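Local coordinates for hypothetical protein (Exiguobacterium sibiricum, PDB 2HKV), which is of uncharacterised function but binds a nickel ion through histidines and probably belongs to the DinB family of metal-binding helical-bundle proteins, at residues 51-56 and 122-127; 15-20 and 84-89; 57-62 and 90-95. All blocks are in the same frame, centred on the assembly; numbering follows the deposited sequence.

Contact 1 of 3, residues 51-56 and 122-127; sequences AVLLEA and AVHLYH. With NI (nickel (II) ion), chain B.
Leu53 lays its CD2 methyl squarely over one face of the His124 imidazole, a CH-pi contact in which the carbon stands 3.7 Å from the centroid of the His124 ring and only 5° off the ring normal. Leucine's gamma branch carries out two tasks here. CG lies between the backbone N and the carbonyl carbon of Leu53 (chi1 69°), an unusual setting in a helix, and from it one methyl reaches the imidazole while the other, CD1, settles against the backbone of the facing helix, 3.8 Å from Leu125 N.

The remaining apolar packing is looser. Leu53 CD1 also meets Leu125 CB at 4.0 Å, and Leu54 brings CD2 to 4.3 Å from the same Leu125 CB, so one methylene is touched by two leucines. Outside the two segments, Leu54 packs on Val17 of helix 4-26 and Tyr93 of helix 82-98. The two segments run nearly antiparallel, their axes at 166° and 9.6 Å apart, in the helical bundle of the DinB superfamily, with leucines filling the interior and His124 turned to the metal.

His124 NE2 binds nickel at 2.1 Å, and two waters also coordinate it, water 2 at 2.1 Å and water 1 at 2.2 Å from the metal. His49 and His128 supply the other protein ligands, giving a three-histidine site. With CG anti to the backbone N, the His124 ring projects toward helix 43-61, where its ND1 is hydrogen-bonded to Asp57. This second-shell carboxylate helps fix the ring's rotation, while the leucine methyl supports its face. Phe148 of the second subunit also meets the His124 ring.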
# COMPACT_ATOMS: atom_id res chain seq x y z
N ALA A 51 3.76 11.65 -7.04
CA ALA A 51 4.68 11.88 -8.14
C ALA A 51 6.15 11.86 -7.70
O ALA A 51 7.01 11.42 -8.46
CB ALA A 51 4.36 13.23 -8.84
N VAL A 52 6.45 12.37 -6.49
CA VAL A 52 7.84 12.48 -6.03
C VAL A 52 8.28 11.41 -5.02
O VAL A 52 9.50 11.22 -4.81
CB VAL A 52 8.16 13.87 -5.43
CG1 VAL A 52 7.74 14.97 -6.37
CG2 VAL A 52 7.47 14.03 -4.08
N LEU A 53 7.36 10.65 -4.43
CA LEU A 53 7.80 9.93 -3.25
C LEU A 53 8.81 8.80 -3.51
O LEU A 53 9.57 8.42 -2.60
CB LEU A 53 6.62 9.45 -2.40
CG LEU A 53 5.67 8.34 -2.89
CD1 LEU A 53 6.26 6.85 -2.82
CD2 LEU A 53 4.39 8.46 -2.03
N LEU A 54 8.78 8.20 -4.70
CA LEU A 54 9.69 7.06 -4.95
C LEU A 54 11.13 7.55 -4.90
O LEU A 54 12.00 6.81 -4.46
CB LEU A 54 9.40 6.34 -6.26
CG LEU A 54 8.14 5.46 -6.37
CD1 LEU A 54 8.06 4.90 -7.80
CD2 LEU A 54 8.15 4.34 -5.33
N GLU A 55 11.37 8.80 -5.29
CA GLU A 55 12.72 9.39 -5.26
C GLU A 55 13.00 9.98 -3.88
O GLU A 55 14.06 9.74 -3.31
CB GLU A 55 12.85 10.41 -6.39
CG GLU A 55 14.09 11.23 -6.39
CD GLU A 55 14.26 12.08 -7.64
OE1 GLU A 55 13.52 11.91 -8.64
OE2 GLU A 55 15.17 12.95 -7.62
N ALA A 56 12.02 10.71 -3.33
CA ALA A 56 12.12 11.32 -2.01
C ALA A 56 12.53 10.29 -1.00
O ALA A 56 13.50 10.47 -0.26
CB ALA A 56 10.76 12.06 -1.59
N ALA A 122 7.77 1.26 -1.87
CA ALA A 122 6.68 0.52 -2.53
C ALA A 122 5.32 0.61 -1.77
O ALA A 122 4.28 1.00 -2.32
CB ALA A 122 7.08 -0.97 -2.78
N VAL A 123 5.33 0.26 -0.49
CA VAL A 123 4.12 0.30 0.31
C VAL A 123 3.65 1.72 0.54
O VAL A 123 2.46 1.95 0.64
CB VAL A 123 4.25 -0.49 1.66
CG1 VAL A 123 4.53 -1.97 1.37
CG2 VAL A 123 5.31 0.07 2.60
N HIS A 124 4.57 2.69 0.62
CA HIS A 124 4.17 4.10 0.67
C HIS A 124 3.43 4.57 -0.60
O HIS A 124 2.37 5.21 -0.54
CB HIS A 124 5.45 4.92 0.96
CG HIS A 124 5.21 6.34 1.27
ND1 HIS A 124 6.21 7.27 1.24
CD2 HIS A 124 4.08 6.99 1.62
CE1 HIS A 124 5.70 8.45 1.56
NE2 HIS A 124 4.42 8.28 1.80
N LEU A 125 3.89 4.09 -1.74
CA LEU A 125 3.21 4.33 -3.00
C LEU A 125 1.76 3.77 -3.04
O LEU A 125 0.80 4.51 -3.39
CB LEU A 125 4.02 3.78 -4.20
CG LEU A 125 3.44 4.11 -5.58
CD1 LEU A 125 3.72 5.56 -5.97
CD2 LEU A 125 4.03 3.10 -6.64
N TYR A 126 1.59 2.55 -2.61
CA TYR A 126 0.27 1.90 -2.57
C TYR A 126 -0.61 2.55 -1.53
O TYR A 126 -1.79 2.70 -1.76
CB TYR A 126 0.43 0.38 -2.35
CG TYR A 126 0.63 -0.38 -3.66
CD1 TYR A 126 1.92 -0.48 -4.23
CD2 TYR A 126 -0.40 -1.03 -4.28
CE1 TYR A 126 2.15 -1.11 -5.43
CE2 TYR A 126 -0.20 -1.71 -5.47
CZ TYR A 126 1.09 -1.79 -6.01
OH TYR A 126 1.26 -2.47 -7.19
N HIS A 127 -0.06 3.01 -0.41
CA HIS A 127 -0.82 3.81 0.58
C HIS A 127 -1.47 5.05 -0.08
O HIS A 127 -2.66 5.30 0.06
CB HIS A 127 0.11 4.21 1.74
CG HIS A 127 -0.49 5.17 2.73
ND1 HIS A 127 -1.35 4.77 3.73
CD2 HIS A 127 -0.38 6.52 2.85
CE1 HIS A 127 -1.72 5.82 4.45
NE2 HIS A 127 -1.16 6.90 3.93
NI NI B . 3.25 9.93 2.49
O HOH W 1 2.06 11.52 3.56
O HOH W 2 4.83 10.65 3.63

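Contact 2 of 3, residues 15-20 and 84-89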
# COMPACT_ATOMS: atom_id res chain seq x y z
N VAL A 15 3.33 -1.69 -11.56
CA VAL A 15 1.86 -1.65 -11.59
C VAL A 15 1.39 -0.42 -10.87
O VAL A 15 0.50 0.29 -11.35
CB VAL A 15 1.16 -2.87 -10.87
CG1 VAL A 15 -0.34 -2.62 -10.71
CG2 VAL A 15 1.41 -4.24 -11.59
N GLY A 16 1.91 -0.23 -9.67
CA GLY A 16 1.63 0.97 -8.87
C GLY A 16 1.81 2.24 -9.66
O GLY A 16 0.97 3.14 -9.62
N VAL A 17 2.90 2.35 -10.38
CA VAL A 17 3.20 3.55 -11.12
C VAL A 17 2.29 3.70 -12.34
O VAL A 17 1.75 4.76 -12.57
CB VAL A 17 4.68 3.56 -11.57
CG1 VAL A 17 4.94 4.69 -12.61
CG2 VAL A 17 5.59 3.71 -10.34
N ARG A 18 2.09 2.62 -13.10
CA ARG A 18 1.23 2.77 -14.27
C ARG A 18 -0.23 3.09 -13.94
O ARG A 18 -0.87 3.92 -14.62
CB ARG A 18 1.31 1.57 -15.16
CG ARG A 18 2.69 1.45 -15.76
CD ARG A 18 2.78 0.38 -16.79
NE ARG A 18 2.34 -0.89 -16.24
CZ ARG A 18 3.13 -1.82 -15.72
NH1 ARG A 18 4.48 -1.68 -15.65
NH2 ARG A 18 2.55 -2.93 -15.24
N THR A 19 -0.76 2.44 -12.91
CA THR A 19 -2.11 2.76 -12.44
C THR A 19 -2.20 4.15 -11.87
O THR A 19 -3.17 4.84 -12.14
CB THR A 19 -2.65 1.73 -11.46
OG1 THR A 19 -1.76 1.59 -10.34
CG2 THR A 19 -2.87 0.33 -12.19
N THR A 20 -1.20 4.63 -11.14
CA THR A 20 -1.21 6.00 -10.68
C THR A 20 -1.22 7.00 -11.82
O THR A 20 -1.97 8.00 -11.76
CB THR A 20 -0.04 6.30 -9.72
OG1 THR A 20 -0.16 5.42 -8.59
CG2 THR A 20 -0.04 7.76 -9.21
N ASP A 84 5.03 13.48 -15.99
CA ASP A 84 6.46 13.56 -16.29
C ASP A 84 7.27 13.37 -15.04
O ASP A 84 8.30 12.71 -15.06
CB ASP A 84 6.81 14.92 -16.90
CG ASP A 84 6.38 15.05 -18.36
OD1 ASP A 84 5.95 14.02 -18.96
OD2 ASP A 84 6.48 16.18 -18.91
N ARG A 85 6.79 13.95 -13.94
CA ARG A 85 7.47 13.86 -12.65
C ARG A 85 7.44 12.47 -12.04
O ARG A 85 8.44 11.99 -11.57
CB ARG A 85 6.89 14.90 -11.65
CG ARG A 85 7.76 15.11 -10.41
CD ARG A 85 9.20 15.30 -10.87
NE ARG A 85 10.16 15.59 -9.83
CZ ARG A 85 10.95 14.69 -9.24
NH1 ARG A 85 10.95 13.38 -9.58
NH2 ARG A 85 11.77 15.15 -8.29
N LEU A 86 6.28 11.83 -12.04
CA LEU A 86 6.14 10.44 -11.66
C LEU A 86 7.14 9.52 -12.46
O LEU A 86 7.83 8.61 -11.90
CB LEU A 86 4.69 10.01 -11.89
CG LEU A 86 4.28 8.55 -11.63
CD1 LEU A 86 4.66 8.10 -10.20
CD2 LEU A 86 2.77 8.42 -11.93
N ASP A 87 7.22 9.76 -13.75
CA ASP A 87 8.09 8.97 -14.61
C ASP A 87 9.55 9.10 -14.22
O ASP A 87 10.31 8.12 -14.23
CB ASP A 87 7.90 9.38 -16.08
CG ASP A 87 6.54 8.93 -16.67
OD1 ASP A 87 5.69 8.35 -15.95
OD2 ASP A 87 6.31 9.18 -17.89
N GLN A 88 9.95 10.33 -13.92
CA GLN A 88 11.28 10.62 -13.43
C GLN A 88 11.59 9.91 -12.12
O GLN A 88 12.66 9.32 -11.98
CB GLN A 88 11.40 12.11 -13.23
CG GLN A 88 12.69 12.60 -12.70
CD GLN A 88 12.75 14.15 -12.67
OE1 GLN A 88 12.20 14.84 -13.56
NE2 GLN A 88 13.40 14.69 -11.63
N SER A 89 10.64 9.97 -11.17
CA SER A 89 10.77 9.26 -9.89
C SER A 89 10.87 7.74 -10.09
O SER A 89 11.67 7.08 -9.45
CB SER A 89 9.60 9.61 -8.96
OG SER A 89 9.57 11.01 -8.76
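Leu86 reaches from helix 82-98 to helix 4-26 of the DinB helical bundle, and its branched end carries the whole tight part of the contact. Leu86 CG lies 4.0 Å from Val17 CG1, the two side chains sliding past each other in opposite directions. The CD2 methyl turns to the next helical turn, with Leu86 CD2 4.0 Å from Thr20 CG2 and 3.9 Å from Val17 O. Two small beta-branched residues one turn apart thus receive one longer leucine, and Leu54 and Leu125 of the neighbouring helices close in on Val17.

The loose side carries charge. Asp87 is partly exposed and makes no close contact with 15-20 itself, but its OD1 forms a salt bridge with Arg21 just beyond that segment. The exposed Arg18 is directed away from helix 82-98.

Thr20 suits the buried side because its polar branch is spent on its own helix. With OG1 beside the backbone N (chi1 -60°), CG2 stands anti to that N and faces Leu86, while OG1 folds back onto the preceding turn. There Thr20 OG1 donates to Gly16 O at 2.7 Å, and Thr20 N reaches that oxygen from the opposite face of the carbonyl plane.

Contact 3 of 3, residues 57-62 and 90-95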
# COMPACT_ATOMS: atom_id res chain seq x y z
N ASP A 57 11.82 9.16 -0.96
CA ASP A 57 12.12 8.19 0.07
C ASP A 57 13.52 7.65 -0.07
O ASP A 57 14.16 7.36 0.93
CB ASP A 57 11.10 7.04 0.08
CG ASP A 57 9.71 7.45 0.60
OD1 ASP A 57 9.38 8.68 0.76
OD2 ASP A 57 8.88 6.53 0.83
N LEU A 58 14.00 7.46 -1.29
CA LEU A 58 15.31 6.87 -1.46
C LEU A 58 16.41 7.88 -1.17
O LEU A 58 17.46 7.48 -0.70
CB LEU A 58 15.47 6.25 -2.87
CG LEU A 58 14.63 4.97 -3.10
CD1 LEU A 58 14.99 4.38 -4.43
CD2 LEU A 58 14.85 3.96 -2.03
N ARG A 59 16.15 9.16 -1.42
CA ARG A 59 17.05 10.23 -1.01
C ARG A 59 17.16 10.33 0.50
O ARG A 59 18.28 10.46 1.06
CB ARG A 59 16.57 11.56 -1.60
CG ARG A 59 16.79 11.68 -3.10
CD ARG A 59 16.56 13.08 -3.70
NE ARG A 59 16.88 13.03 -5.13
CZ ARG A 59 18.05 13.34 -5.67
NH1 ARG A 59 19.05 13.79 -4.93
NH2 ARG A 59 18.23 13.20 -6.98
N ILE A 60 16.01 10.35 1.17
CA ILE A 60 15.96 10.24 2.62
C ILE A 60 16.82 9.05 3.10
O ILE A 60 17.54 9.20 4.10
CB ILE A 60 14.50 10.14 3.14
CG1 ILE A 60 13.82 11.52 3.04
CG2 ILE A 60 14.44 9.56 4.57
CD1 ILE A 60 12.29 11.45 2.84
N ALA A 61 16.70 7.92 2.41
CA ALA A 61 17.39 6.64 2.73
C ALA A 61 18.93 6.73 2.62
O ALA A 61 19.67 6.08 3.38
CB ALA A 61 16.87 5.49 1.80
N THR A 62 19.40 7.57 1.71
CA THR A 62 20.82 7.67 1.44
C THR A 62 21.46 8.80 2.20
O THR A 62 22.64 9.00 2.04
CB THR A 62 21.10 7.69 -0.08
OG1 THR A 62 20.38 8.73 -0.71
CG2 THR A 62 20.65 6.35 -0.71
N TRP A 90 10.07 7.21 -10.99
CA TRP A 90 10.07 5.77 -11.26
C TRP A 90 11.43 5.34 -11.86
O TRP A 90 11.95 4.28 -11.55
CB TRP A 90 8.89 5.45 -12.18
CG TRP A 90 8.82 4.13 -12.79
CD1 TRP A 90 8.53 3.90 -14.08
CD2 TRP A 90 8.99 2.85 -12.17
NE1 TRP A 90 8.51 2.57 -14.33
CE2 TRP A 90 8.81 1.89 -13.18
CE3 TRP A 90 9.30 2.40 -10.87
CZ2 TRP A 90 8.91 0.52 -12.95
CZ3 TRP A 90 9.41 1.02 -10.64
CH2 TRP A 90 9.22 0.10 -11.69
N GLN A 91 12.01 6.19 -12.71
CA GLN A 91 13.33 5.90 -13.29
C GLN A 91 14.41 5.90 -12.21
O GLN A 91 15.32 5.07 -12.21
CB GLN A 91 13.68 6.94 -14.36
CG GLN A 91 14.92 6.57 -15.15
CD GLN A 91 14.75 5.22 -15.84
OE1 GLN A 91 13.82 5.03 -16.63
NE2 GLN A 91 15.64 4.28 -15.52
N TYR A 92 14.31 6.84 -11.28
CA TYR A 92 15.27 6.96 -10.21
C TYR A 92 15.22 5.69 -9.37
O TYR A 92 16.28 5.10 -9.02
CB TYR A 92 14.91 8.16 -9.33
CG TYR A 92 15.92 8.50 -8.28
CD1 TYR A 92 15.93 7.81 -7.07
CD2 TYR A 92 16.88 9.48 -8.48
CE1 TYR A 92 16.85 8.10 -6.08
CE2 TYR A 92 17.80 9.80 -7.48
CZ TYR A 92 17.78 9.09 -6.29
OH TYR A 92 18.68 9.36 -5.29
N TYR A 93 13.99 5.29 -9.05
CA TYR A 93 13.75 4.08 -8.27
C TYR A 93 14.33 2.85 -9.00
O TYR A 93 14.99 2.01 -8.39
CB TYR A 93 12.27 3.92 -7.99
CG TYR A 93 11.89 2.71 -7.09
CD1 TYR A 93 11.61 1.46 -7.65
CD2 TYR A 93 11.81 2.84 -5.70
CE1 TYR A 93 11.25 0.39 -6.85
CE2 TYR A 93 11.46 1.75 -4.89
CZ TYR A 93 11.19 0.53 -5.47
OH TYR A 93 10.87 -0.54 -4.68
N GLN A 94 14.05 2.73 -10.28
CA GLN A 94 14.51 1.56 -11.03
C GLN A 94 16.02 1.48 -11.02
O GLN A 94 16.61 0.40 -10.93
CB GLN A 94 14.03 1.58 -12.46
CG GLN A 94 12.57 1.31 -12.61
CD GLN A 94 12.16 1.38 -14.06
OE1 GLN A 94 11.58 2.37 -14.52
NE2 GLN A 94 12.51 0.34 -14.80
N ASP A 95 16.68 2.63 -11.11
CA ASP A 95 18.13 2.61 -11.11
C ASP A 95 18.70 2.17 -9.77
O ASP A 95 19.67 1.42 -9.71
CB ASP A 95 18.64 4.00 -11.43
CG ASP A 95 18.29 4.46 -12.85
OD1 ASP A 95 17.80 3.63 -13.68
OD2 ASP A 95 18.53 5.67 -13.14
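Helix 57-61 and helix 90-95 run in broadly the same direction, their axes 44° apart and 11.2 Å from each other at closest approach, with Leu58 and Tyr93 nearest by their CA atoms at 7.5 Å. This wide spacing is bridged by long side chains, above all Tyr92. Its CG is anti to the backbone N (chi1 -173°), which sends the ring across toward the other helix.

Leu58 meets the edge of that ring near its plane, CB lying 4.0 Å from Tyr92 CE1. On the ring's other flank Arg59 crosses at about a right angle: its NH2 is 3.5 Å from Tyr92 CE2, with guanidinium and ring planes 39° apart, while Tyr92 OH sits over one face of the guanidinium. The extended arginine chain also rests its CG 3.7 Å from Tyr92 OH. Arg59 NE is in a salt bridge with Glu55, which helps steady the cation beside the tyrosine.

In the DinB bundle this contact joins helices 43-61 and 82-98 where the former nears its C-terminal end, and its character changes with depth. Arg59 and Tyr92 are both partly exposed, and suit a boundary with solvent because each joins an apolar stem or ring to a polar end. Deeper in, Leu58 CD1 comes to 3.8 Å from Tyr93 CD2, obliquely to the ring. The hydroxyl of Tyr93, a buried residue, is hydrogen-bonded to Leu118 O of helix 114-138.

How the contacts relate
Contacts 1 and 2 are buried, whereas contact 3 is only partly so. Helix 43-61 serves both contacts 1 and 3, and helix 82-98 both contacts 2 and 3, so the three tie four helices into one bundle. Metal chemistry belongs to contact 1, near the centre of the chain; within its two segments contact 2 meets through aliphatic groups and a backbone carbonyl, without a hydrogen bond between them, and contact 3 mixes aromatic, aliphatic and cationic groups at the boundary with solvent. A hydrogen bond between Ala51 O and Ser89 OG connects contacts 1 and 2, while Asp57 makes contact 3 second shell to contact 1. Val17 packs on Trp90 between contacts 2 and 3.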